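Local coordinates for protein solute carrier family 15 member 1 (Mus musculus, PDB 5A9D) that cotransports di- and other short peptides with protons into intestinal cells, this fragment being its extracellular domain, at residues Thr110-Ser114 against Gly115-Glu119. Numbering follows the deposited sequence.
Sequences TIKMS and GKVYE
I111 and Y118, and likewise M113 and K116, form hydrogen-bonded pairs of an antiparallel beta hairpin, its two strand axes coming within 4.7 Å at an angle of 172° and closed by a type I' turn from M113 to K116. The hairpin edges a four-stranded sheet of an immunoglobulin-like domain: strand 138-142 flanks its first strand, while 116-121 is outermost within the chain. S114 and G115 form the turn with positive phi, which glycine tolerates readily, and K116 N closes it on M113 O at 2.8 Å.

On the face of I111, M113, K116 and Y118, I111 crosses Y118 at a slant, its CD1 3.9 Å from Y118 CB. Swung beside its own backbone N (chi1 -59°), the Y118 ring presents its CD1 edge to I111 O, 3.7 Å away and in the ring plane. Such a large aromatic suits this buried site, for F101 meets it edge-to-face and its OH bonds to I99 O. K116, partly exposed there, is long enough for its NZ to donate to F131 O.

On the other face, branched T110 and V117 suit the extended backbone. With its OG1 bonded to N120 N, T110 sets CG2, anti to its own N, 4.2 Å from V117 CG1; an alanine here would probably leave that amide without its side-chain acceptor and V117 less covered. E119 runs alongside, its CG 3.8 Å from T110 OG1.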
# COMPACT_ATOMS: atom_id res chain seq x y z
N THR A 110 -16.67 9.55 1.35
CA THR A 110 -15.78 10.36 0.54
C THR A 110 -15.42 11.58 1.36
O THR A 110 -16.30 12.23 1.94
CB THR A 110 -16.36 10.64 -0.85
OG1 THR A 110 -16.33 9.42 -1.58
CG2 THR A 110 -15.56 11.71 -1.63
N ILE A 111 -14.13 11.87 1.44
CA ILE A 111 -13.64 13.01 2.19
C ILE A 111 -12.96 13.92 1.24
O ILE A 111 -12.15 13.46 0.44
CB ILE A 111 -12.67 12.62 3.36
CG1 ILE A 111 -13.31 11.57 4.26
CG2 ILE A 111 -12.25 13.88 4.16
CD1 ILE A 111 -12.85 10.12 3.96
N LYS A 112 -13.25 15.24 1.34
CA LYS A 112 -12.62 16.25 0.51
C LYS A 112 -11.98 17.23 1.49
O LYS A 112 -12.67 17.73 2.39
CB LYS A 112 -13.61 16.97 -0.43
CG LYS A 112 -14.28 16.04 -1.45
CD LYS A 112 -14.59 16.76 -2.74
CE LYS A 112 -15.40 15.93 -3.70
NZ LYS A 112 -15.89 16.74 -4.86
N MET A 113 -10.67 17.44 1.37
CA MET A 113 -9.95 18.35 2.27
C MET A 113 -8.90 19.10 1.49
O MET A 113 -8.03 18.47 0.89
CB MET A 113 -9.30 17.59 3.44
CG MET A 113 -8.48 18.50 4.39
SD MET A 113 -7.55 17.60 5.66
CE MET A 113 -8.65 17.64 6.95
N SER A 114 -8.94 20.45 1.55
CA SER A 114 -7.99 21.38 0.92
C SER A 114 -7.57 20.93 -0.48
O SER A 114 -6.38 20.80 -0.73
CB SER A 114 -6.75 21.58 1.80
OG SER A 114 -7.05 21.75 3.18
N GLY A 115 -8.55 20.65 -1.34
CA GLY A 115 -8.30 20.22 -2.73
C GLY A 115 -7.90 18.77 -2.92
O GLY A 115 -7.74 18.31 -4.05
N LYS A 116 -7.72 18.01 -1.82
CA LYS A 116 -7.40 16.57 -1.88
C LYS A 116 -8.65 15.74 -1.61
O LYS A 116 -9.59 16.23 -0.99
CB LYS A 116 -6.23 16.21 -0.94
CG LYS A 116 -4.94 16.90 -1.43
CD LYS A 116 -3.73 16.47 -0.65
CE LYS A 116 -2.47 17.12 -1.20
NZ LYS A 116 -2.32 18.51 -0.71
N VAL A 117 -8.71 14.52 -2.15
CA VAL A 117 -9.87 13.65 -2.06
C VAL A 117 -9.44 12.27 -1.57
O VAL A 117 -8.42 11.75 -2.00
CB VAL A 117 -10.63 13.53 -3.44
CG1 VAL A 117 -11.89 12.69 -3.33
CG2 VAL A 117 -10.97 14.89 -4.01
N TYR A 118 -10.26 11.67 -0.74
CA TYR A 118 -10.15 10.32 -0.24
C TYR A 118 -11.50 9.75 -0.65
O TYR A 118 -12.50 9.93 0.04
CB TYR A 118 -10.05 10.30 1.28
CG TYR A 118 -8.89 11.06 1.88
CD1 TYR A 118 -8.97 12.42 2.13
CD2 TYR A 118 -7.75 10.39 2.33
CE1 TYR A 118 -7.92 13.12 2.74
CE2 TYR A 118 -6.71 11.07 2.97
CZ TYR A 118 -6.82 12.42 3.20
OH TYR A 118 -5.81 13.07 3.85
N GLU A 119 -11.53 9.11 -1.81
CA GLU A 119 -12.75 8.62 -2.41
C GLU A 119 -13.10 7.22 -2.01
O GLU A 119 -12.24 6.33 -2.04
CB GLU A 119 -12.69 8.74 -3.95
CG GLU A 119 -14.08 8.75 -4.58
CD GLU A 119 -14.18 9.52 -5.89
OE1 GLU A 119 -13.89 8.92 -6.94
OE2 GLU A 119 -14.57 10.71 -5.86